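Local coordinates for protein putative mandelate racemase/muconate lactonizing enzyme (Bordetella bronchiseptica, PDB 3DDM) that is of unknown function but has the two-part architecture of the enolase superfamily, an N-terminal alpha+beta domain joined to a TIM-like barrel, at residues I147-S152 / G333-D338; E169-F174 / A353-G358; P12-A17 / E44-D49. The protein carries 1 engineered substitution. All blocks are in the same frame, centred on the assembly; numbering follows the deposited sequence.

Contact 1: I147-S152 / G333-D338. Engineered in segment 333-338: Gly336 (natural residue Glu).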
loop_
_atom_site.group_PDB
_atom_site.type_symbol
_atom_site.label_atom_id
_atom_site.label_comp_id
_atom_site.label_asym_id
_atom_site.label_seq_id
_atom_site.Cartn_x
_atom_site.Cartn_y
_atom_site.Cartn_z
ATOM N N ILE A 147 -27.264 19.435 8.622
ATOM C CA ILE A 147 -27.078 18.445 7.572
ATOM C C ILE A 147 -27.904 17.179 7.800
ATOM O O ILE A 147 -28.334 16.894 8.912
ATOM C CB ILE A 147 -25.584 18.044 7.437
ATOM C CG1 ILE A 147 -25.136 17.271 8.674
ATOM C CG2 ILE A 147 -24.711 19.281 7.253
ATOM C CD1 ILE A 147 -23.652 16.932 8.676
ATOM N N GLY A 148 -28.127 16.425 6.730
ATOM C CA GLY A 148 -28.871 15.184 6.841
ATOM C C GLY A 148 -27.920 14.003 7.032
ATOM O O GLY A 148 -26.720 14.110 6.743
ATOM N N VAL A 149 -28.442 12.888 7.533
ATOM C CA VAL A 149 -27.632 11.692 7.747
ATOM C C VAL A 149 -28.410 10.442 7.350
ATOM O O VAL A 149 -29.624 10.501 7.103
ATOM C CB VAL A 149 -27.211 11.528 9.229
ATOM C CG1 VAL A 149 -26.515 12.768 9.713
ATOM C CG2 VAL A 149 -28.421 11.231 10.093
ATOM N N TYR A 150 -27.703 9.316 7.269
ATOM C CA TYR A 150 -28.333 8.042 6.946
ATOM C C TYR A 150 -27.632 6.920 7.700
ATOM O O TYR A 150 -26.436 6.989 7.966
ATOM C CB TYR A 150 -28.338 7.776 5.421
ATOM C CG TYR A 150 -27.007 7.452 4.746
ATOM C CD1 TYR A 150 -26.206 8.465 4.192
ATOM C CD2 TYR A 150 -26.562 6.126 4.636
ATOM C CE1 TYR A 150 -24.997 8.160 3.544
ATOM C CE2 TYR A 150 -25.362 5.811 3.996
ATOM C CZ TYR A 150 -24.583 6.830 3.451
ATOM O OH TYR A 150 -23.398 6.511 2.815
ATOM N N ALA A 151 -28.396 5.910 8.091
ATOM C CA ALA A 151 -27.841 4.768 8.799
ATOM C C ALA A 151 -27.103 4.010 7.710
ATOM O O ALA A 151 -27.704 3.578 6.719
ATOM C CB ALA A 151 -28.961 3.914 9.395
ATOM N N SER A 152 -25.799 3.855 7.886
ATOM C CA SER A 152 -24.987 3.198 6.878
ATOM C C SER A 152 -24.466 1.836 7.276
ATOM O O SER A 152 -24.040 1.635 8.406
ATOM C CB SER A 152 -23.807 4.105 6.513
ATOM O OG SER A 152 -22.998 3.520 5.516
ATOM N N GLY A 333 -26.956 16.778 0.162
ATOM C CA GLY A 333 -25.991 15.757 0.520
ATOM C C GLY A 333 -26.328 15.080 1.833
ATOM O O GLY A 333 -26.880 15.705 2.736
ATOM N N LEU A 334 -26.005 13.796 1.951
ATOM C CA LEU A 334 -26.281 13.067 3.181
ATOM C C LEU A 334 -25.014 12.451 3.735
ATOM O O LEU A 334 -24.241 11.835 2.998
ATOM C CB LEU A 334 -27.327 11.978 2.941
ATOM C CG LEU A 334 -28.717 12.460 2.499
ATOM C CD1 LEU A 334 -29.727 11.353 2.693
ATOM C CD2 LEU A 334 -29.129 13.670 3.320
ATOM N N LEU A 335 -24.797 12.639 5.034
ATOM C CA LEU A 335 -23.625 12.101 5.708
ATOM C C LEU A 335 -24.009 10.737 6.257
ATOM O O LEU A 335 -25.020 10.606 6.948
ATOM C CB LEU A 335 -23.202 13.050 6.831
ATOM C CG LEU A 335 -21.971 12.787 7.712
ATOM C CD1 LEU A 335 -22.386 12.068 8.960
ATOM C CD2 LEU A 335 -20.920 12.010 6.948
ATOM N N GLY A 336 -23.218 9.719 5.921
ATOM C CA GLY A 336 -23.495 8.367 6.376
ATOM C C GLY A 336 -22.855 8.072 7.713
ATOM O O GLY A 336 -21.677 8.356 7.928
ATOM N N VAL A 337 -23.634 7.498 8.620
ATOM C CA VAL A 337 -23.146 7.167 9.949
ATOM C C VAL A 337 -23.237 5.658 10.143
ATOM O O VAL A 337 -24.260 5.045 9.807
ATOM C CB VAL A 337 -23.997 7.876 11.041
ATOM C CG1 VAL A 337 -23.387 7.654 12.416
ATOM C CG2 VAL A 337 -24.101 9.362 10.734
ATOM N N ASP A 338 -22.163 5.068 10.670
ATOM C CA ASP A 338 -22.102 3.627 10.932
ATOM C C ASP A 338 -23.337 3.177 11.718
ATOM O O ASP A 338 -23.631 3.712 12.783
ATOM C CB ASP A 338 -20.849 3.304 11.746
ATOM C CG ASP A 338 -20.466 1.837 11.679
ATOM O OD1 ASP A 338 -21.363 0.981 11.491
ATOM O OD2 ASP A 338 -19.259 1.545 11.826
#
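Gly336 CA lies over one face of the Tyr150 ring, in the closely packed part of the contact between strands 147-152 and 334-338. The carbon lies 3.5 Å from the ring centroid and 22° off the normal, a CH-pi contact shifted toward CE1. In Tyr150 CG sits between the backbone N and the carbonyl carbon (chi1 71°), and from there the ring lies with a face over Gly336. Gly336 is an engineered residue that replaces a glutamate, so the bare CA under the ring is a feature of this variant. Leu334 O lies at the edge of the same ring, in its plane, and Tyr150 OH is hydrogen-bonded to Lys175.

The backbones run parallel, their short segments twisted by 36°. Leu335 N bonds to Gly148 O at 3.0 Å, and Val337 N meets Tyr150 O at 2.9 Å, almost straight on. Tyr150 N turns to Leu335 O, and Ser152 N reaches Val337 O at 2.7 Å. On the other face of the sheet Val149 CB meets Val337 CG2 at 4.1 Å and Val149 CG1 meets Leu335 CD1 at 4.3 Å; branched aliphatic residues suit this buried layer, where Leu335 also packs on Leu316 and Leu323 of helix 313-325.

The beginning of the pair is looser. There Gly148 and Leu334 are partly exposed, and Leu334 CD2 rests 3.8 Å from Gly148 CA, a position that a residue without a side chain fits well. Pairing the first barrel strand with the eighth in parallel closes the ring of strands, the hallmark of a TIM-like barrel.

Contact 2: E169-F174 / A353-G358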
loop_
_atom_site.group_PDB
_atom_site.type_symbol
_atom_site.label_atom_id
_atom_site.label_comp_id
_atom_site.label_asym_id
_atom_site.label_seq_id
_atom_site.Cartn_x
_atom_site.Cartn_y
_atom_site.Cartn_z
ATOM N N GLU A 169 -34.191 5.377 16.559
ATOM C CA GLU A 169 -33.136 6.241 17.068
ATOM C C GLU A 169 -33.188 7.619 16.430
ATOM O O GLU A 169 -32.640 8.565 16.978
ATOM C CB GLU A 169 -31.769 5.601 16.837
ATOM C CG GLU A 169 -31.508 4.419 17.757
ATOM C CD GLU A 169 -30.378 3.515 17.284
ATOM O OE1 GLU A 169 -29.295 4.029 16.931
ATOM O OE2 GLU A 169 -30.573 2.280 17.281
ATOM N N GLY A 170 -33.844 7.734 15.277
ATOM C CA GLY A 170 -33.949 9.031 14.626
ATOM C C GLY A 170 -33.538 9.111 13.165
ATOM O O GLY A 170 -33.627 10.171 12.548
ATOM N N TYR A 171 -33.102 7.993 12.600
ATOM C CA TYR A 171 -32.666 7.955 11.214
ATOM C C TYR A 171 -33.805 7.912 10.202
ATOM O O TYR A 171 -34.745 7.134 10.349
ATOM C CB TYR A 171 -31.740 6.762 11.021
ATOM C CG TYR A 171 -30.391 6.992 11.644
ATOM C CD1 TYR A 171 -29.467 7.837 11.036
ATOM C CD2 TYR A 171 -30.061 6.427 12.873
ATOM C CE1 TYR A 171 -28.252 8.125 11.632
ATOM C CE2 TYR A 171 -28.846 6.711 13.486
ATOM C CZ TYR A 171 -27.948 7.566 12.859
ATOM O OH TYR A 171 -26.766 7.903 13.472
ATOM N N ARG A 172 -33.707 8.752 9.170
ATOM C CA ARG A 172 -34.727 8.821 8.128
ATOM C C ARG A 172 -34.191 8.435 6.735
ATOM O O ARG A 172 -34.794 8.773 5.714
ATOM C CB ARG A 172 -35.338 10.231 8.089
ATOM C CG ARG A 172 -36.049 10.645 9.374
ATOM C CD ARG A 172 -37.287 9.787 9.629
ATOM N NE ARG A 172 -37.809 9.925 10.991
ATOM C CZ ARG A 172 -37.480 9.137 12.015
ATOM N NH1 ARG A 172 -36.627 8.132 11.857
ATOM N NH2 ARG A 172 -38.011 9.351 13.210
ATOM N N ALA A 173 -33.062 7.730 6.705
ATOM C CA ALA A 173 -32.441 7.263 5.460
ATOM C C ALA A 173 -31.561 6.067 5.828
ATOM O O ALA A 173 -30.928 6.058 6.885
ATOM C CB ALA A 173 -31.606 8.367 4.821
ATOM N N PHE A 174 -31.524 5.058 4.962
ATOM C CA PHE A 174 -30.758 3.847 5.251
ATOM C C PHE A 174 -30.005 3.270 4.052
ATOM O O PHE A 174 -30.429 3.429 2.906
ATOM C CB PHE A 174 -31.715 2.782 5.806
ATOM C CG PHE A 174 -32.639 3.304 6.872
ATOM C CD1 PHE A 174 -32.291 3.225 8.219
ATOM C CD2 PHE A 174 -33.815 3.964 6.523
ATOM C CE1 PHE A 174 -33.098 3.805 9.204
ATOM C CE2 PHE A 174 -34.624 4.549 7.498
ATOM C CZ PHE A 174 -34.267 4.473 8.840
ATOM N N ALA A 353 -25.930 13.981 19.198
ATOM C CA ALA A 353 -26.886 14.241 20.271
ATOM C C ALA A 353 -27.953 15.263 19.845
ATOM O O ALA A 353 -28.937 15.485 20.559
ATOM C CB ALA A 353 -26.155 14.716 21.523
ATOM N N THR A 354 -27.760 15.873 18.677
ATOM C CA THR A 354 -28.724 16.838 18.164
ATOM C C THR A 354 -29.585 16.165 17.108
ATOM O O THR A 354 -30.449 16.808 16.511
ATOM C CB THR A 354 -28.047 18.066 17.496
ATOM O OG1 THR A 354 -27.560 17.696 16.204
ATOM C CG2 THR A 354 -26.892 18.575 18.333
ATOM N N LEU A 355 -29.353 14.873 16.882
ATOM C CA LEU A 355 -30.105 14.129 15.872
ATOM C C LEU A 355 -31.609 14.212 16.067
ATOM O O LEU A 355 -32.172 13.588 16.967
ATOM C CB LEU A 355 -29.681 12.659 15.846
ATOM C CG LEU A 355 -30.556 11.737 14.983
ATOM C CD1 LEU A 355 -30.534 12.203 13.535
ATOM C CD2 LEU A 355 -30.064 10.301 15.109
ATOM N N HIS A 356 -32.258 14.981 15.209
ATOM C CA HIS A 356 -33.694 15.146 15.286
ATOM C C HIS A 356 -34.241 15.215 13.870
ATOM O O HIS A 356 -33.802 16.038 13.061
ATOM C CB HIS A 356 -34.032 16.424 16.063
ATOM C CG HIS A 356 -35.478 16.540 16.438
ATOM N ND1 HIS A 356 -36.227 15.461 16.867
ATOM C CD2 HIS A 356 -36.305 17.614 16.487
ATOM C CE1 HIS A 356 -37.450 15.866 17.163
ATOM N NE2 HIS A 356 -37.523 17.169 16.942
ATOM N N GLU A 357 -35.188 14.326 13.574
ATOM C CA GLU A 357 -35.805 14.269 12.258
ATOM C C GLU A 357 -34.730 14.008 11.206
ATOM O O GLU A 357 -34.563 14.763 10.254
ATOM C CB GLU A 357 -36.546 15.587 11.984
ATOM C CG GLU A 357 -37.181 15.701 10.604
ATOM C CD GLU A 357 -36.408 16.636 9.684
ATOM O OE1 GLU A 357 -36.737 16.694 8.475
ATOM O OE2 GLU A 357 -35.474 17.313 10.180
ATOM N N GLY A 358 -33.988 12.930 11.403
ATOM C CA GLY A 358 -32.939 12.572 10.470
ATOM C C GLY A 358 -31.900 13.639 10.165
ATOM O O GLY A 358 -31.180 13.518 9.169
#
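The Tyr171 ring receives Leu355 over one face: CD2 stands 4.3 Å from the ring centroid, 17° off the normal and displaced toward the CE2-CZ rim. The two side chains cross at about a right angle, a CH-pi contact in which a methyl of a branched side chain suits a broad aromatic surface. The other flat group, the Arg172 guanidinium, has Gly170 O above one face, 3.7 Å from its plane and toward the rim. In the guanidinium plane lies Tyr171 O, bonded to NH1, which itself stands above the carbonyl plane; Ala167 O is a second acceptor for NH1. The Arg172 chain bends at chi2, and these two backbone carbonyls hold its charged end beside the helix terminus.

That terminus is a Schellman motif. Gly170 is the residue that leaves helix 159-169 with positive phi, backbone angles at which glycine avoids jamming a CB against the preceding carbonyl. In the barrel this is an alpha-to-beta turn, leading from the helix into strand 174-177, and the loop before strand 359-361 packs against it.

Leu355 holds CG anti to the backbone N (chi1 171°), toward the turn, and both methyls meet its carbonyls. CD2 lies 3.6 Å from Glu169 O, while CD1 is 3.8 Å from Gly170 O. Gly358 N forms a weak, bent hydrogen bond to Gly170 O at 3.0 Å. Beside it, Arg172 CG lies 3.7 Å from Gly358 N. A CB on Gly358 would run into Arg172 CB, and its positive phi by itself also favours glycine. Tyr171 continues inward, touching Val149 and Val337.

Contact 3: P12-A17 / E44-D49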
loop_
_atom_site.group_PDB
_atom_site.type_symbol
_atom_site.label_atom_id
_atom_site.label_comp_id
_atom_site.label_asym_id
_atom_site.label_seq_id
_atom_site.Cartn_x
_atom_site.Cartn_y
_atom_site.Cartn_z
ATOM N N PRO A 12 4.049 23.512 12.836
ATOM C CA PRO A 12 3.977 22.291 13.643
ATOM C C PRO A 12 5.213 22.153 14.516
ATOM O O PRO A 12 6.311 22.497 14.086
ATOM C CB PRO A 12 3.890 21.195 12.590
ATOM C CG PRO A 12 3.194 21.875 11.457
ATOM C CD PRO A 12 3.887 23.199 11.406
ATOM N N ALA A 13 5.037 21.646 15.732
ATOM C CA ALA A 13 6.151 21.480 16.653
ATOM C C ALA A 13 6.216 20.074 17.227
ATOM O O ALA A 13 7.298 19.521 17.429
ATOM C CB ALA A 13 6.041 22.486 17.776
ATOM N N ARG A 14 5.050 19.503 17.504
ATOM C CA ARG A 14 4.964 18.162 18.059
ATOM C C ARG A 14 3.788 17.483 17.386
ATOM O O ARG A 14 2.729 18.085 17.236
ATOM C CB ARG A 14 4.758 18.234 19.574
ATOM C CG ARG A 14 4.502 16.894 20.254
ATOM C CD ARG A 14 4.475 17.045 21.780
ATOM N NE ARG A 14 3.363 16.321 22.403
ATOM C CZ ARG A 14 2.079 16.667 22.290
ATOM N NH1 ARG A 14 1.727 17.734 21.579
ATOM N NH2 ARG A 14 1.138 15.937 22.881
ATOM N N VAL A 15 3.981 16.239 16.961
ATOM C CA VAL A 15 2.926 15.484 16.286
ATOM C C VAL A 15 2.837 14.079 16.867
ATOM O O VAL A 15 3.755 13.276 16.705
ATOM C CB VAL A 15 3.207 15.378 14.774
ATOM C CG1 VAL A 15 2.101 14.598 14.096
ATOM C CG2 VAL A 15 3.339 16.762 14.167
ATOM N N ARG A 16 1.735 13.773 17.541
ATOM C CA ARG A 16 1.583 12.450 18.141
ATOM C C ARG A 16 0.374 11.692 17.622
ATOM O O ARG A 16 -0.642 12.288 17.254
ATOM C CB ARG A 16 1.495 12.564 19.667
ATOM C CG ARG A 16 2.621 13.378 20.275
ATOM C CD ARG A 16 2.684 13.256 21.797
ATOM N NE ARG A 16 3.092 11.917 22.228
ATOM C CZ ARG A 16 3.508 11.616 23.458
ATOM N NH1 ARG A 16 3.578 12.562 24.395
ATOM N NH2 ARG A 16 3.858 10.366 23.749
ATOM N N ALA A 17 0.496 10.370 17.594
ATOM C CA ALA A 17 -0.582 9.508 17.136
ATOM C C ALA A 17 -0.963 8.563 18.263
ATOM O O ALA A 17 -0.094 8.008 18.928
ATOM C CB ALA A 17 -0.135 8.717 15.924
ATOM N N GLU A 44 -2.832 14.378 16.913
ATOM C CA GLU A 44 -2.880 15.726 17.456
ATOM C C GLU A 44 -1.625 16.468 17.063
ATOM O O GLU A 44 -0.524 16.025 17.354
ATOM C CB GLU A 44 -3.001 15.706 18.983
ATOM C CG GLU A 44 -1.852 15.028 19.708
ATOM C CD GLU A 44 -1.901 15.249 21.217
ATOM O OE1 GLU A 44 -2.011 16.412 21.653
ATOM O OE2 GLU A 44 -1.816 14.260 21.971
ATOM N N VAL A 45 -1.796 17.583 16.370
ATOM C CA VAL A 45 -0.662 18.393 15.964
ATOM C C VAL A 45 -0.579 19.629 16.846
ATOM O O VAL A 45 -1.518 20.423 16.893
ATOM C CB VAL A 45 -0.790 18.869 14.516
ATOM C CG1 VAL A 45 0.380 19.799 14.186
ATOM C CG2 VAL A 45 -0.821 17.669 13.573
ATOM N N GLU A 46 0.535 19.788 17.554
ATOM C CA GLU A 46 0.711 20.952 18.407
ATOM C C GLU A 46 1.475 22.052 17.682
ATOM O O GLU A 46 2.525 21.822 17.081
ATOM C CB GLU A 46 1.453 20.606 19.694
ATOM C CG GLU A 46 1.367 21.736 20.709
ATOM C CD GLU A 46 2.209 21.491 21.937
ATOM O OE1 GLU A 46 2.124 20.376 22.498
ATOM O OE2 GLU A 46 2.948 22.416 22.348
ATOM N N ASP A 47 0.920 23.251 17.767
ATOM C CA ASP A 47 1.455 24.455 17.154
ATOM C C ASP A 47 2.715 24.931 17.871
ATOM O O ASP A 47 3.044 24.460 18.963
ATOM C CB ASP A 47 0.385 25.540 17.246
ATOM C CG ASP A 47 0.583 26.645 16.260
ATOM O OD1 ASP A 47 -0.289 27.544 16.220
ATOM O OD2 ASP A 47 1.596 26.619 15.528
ATOM N N SER A 48 3.410 25.877 17.252
ATOM C CA SER A 48 4.615 26.454 17.839
ATOM C C SER A 48 4.192 27.396 18.975
ATOM O O SER A 48 5.006 27.771 19.816
ATOM C CB SER A 48 5.393 27.240 16.786
ATOM O OG SER A 48 4.584 28.270 16.244
ATOM N N ASP A 49 2.914 27.779 18.982
ATOM C CA ASP A 49 2.378 28.653 20.022
ATOM C C ASP A 49 1.675 27.823 21.101
ATOM O O ASP A 49 1.120 28.372 22.059
ATOM C CB ASP A 49 1.378 29.657 19.435
ATOM C CG ASP A 49 2.012 30.610 18.421
ATOM O OD1 ASP A 49 3.253 30.812 18.463
ATOM O OD2 ASP A 49 1.256 31.174 17.593
#
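Arg14 and Arg16 pair with Glu46 and Glu44 as antiparallel strands, 167° between their directions, and the register is broken at the start by a classic beta bulge in which Ala13 and Arg14 both face Glu46. Glu46 O takes Ala13 N at 2.9 Å and also, weakly, Arg14 N. Glu46 N returns a bond to Arg14 O at 2.8 Å, and Arg16 and Glu44 form a second hydrogen-bonded pair, with the non-hydrogen-bonded pair Val15 and Val45 between them.

One face of the sheet is charged, carrying a salt-bridge network of Arg14, Glu44 and Glu46. Arg14 leaves the backbone with CG anti to N (chi1 174°), bends at chi3, and brings its guanidinium between the two glutamates. NH1 makes a salt bridge with Glu46 OE1 at 2.8 Å, the oxygen approaching obliquely and the guanidinium and carboxylate planes 53° apart. NH2 makes a longer salt bridge to Glu44 OE1, 3.4 Å, its hydrogen bond weak, and this oxygen lies near the guanidinium plane. Glu46 CB sits at the edge of the guanidinium, and Arg16 CG lies 3.5 Å above one of its faces. Glu44, although buried, lays its CG against Arg16 CB at 4.2 Å and also touches Trp54.

The valine face is buried and apolar. Val15 CG2 meets Val45 CG1 at 4.2 Å, and Pro12 CB lies 4.1 Å from that same methyl. Beyond them are Leu120 of helix 110-131 and Val73 of helix 65-81, and apolar residues suit the layer between sheet and helices.

This pair of strands is therefore two-faced, apolar toward the helices and ionic on the other side. A single arginine shared by two carboxylates would partly offset their mutual repulsion and may help to keep both ionised, Glu46 more directly than Glu44.

Contact 3 comes first along the chain and belongs to the N-terminal domain, in the three-stranded antiparallel sheet of strands 14-23, 37-46 and 52-56. Contacts 1 and 2 follow in the barrel, their segments alternating along the sequence, with centres about 9 Å apart. They touch directly: Ala151 N probably hydrogen-bonds to Ala173 O and Val149 N to Gly358 O, so strand 146-154 is flanked by both loops of contact 2 as well as by strand 334-338. Contact 3 stands apart, its centre about 31 Å from that of contact 1 and 36 Å from that of contact 2. The first two thus join the sequence ends of the barrel, while the third joins the first two strands of the N-terminal domain.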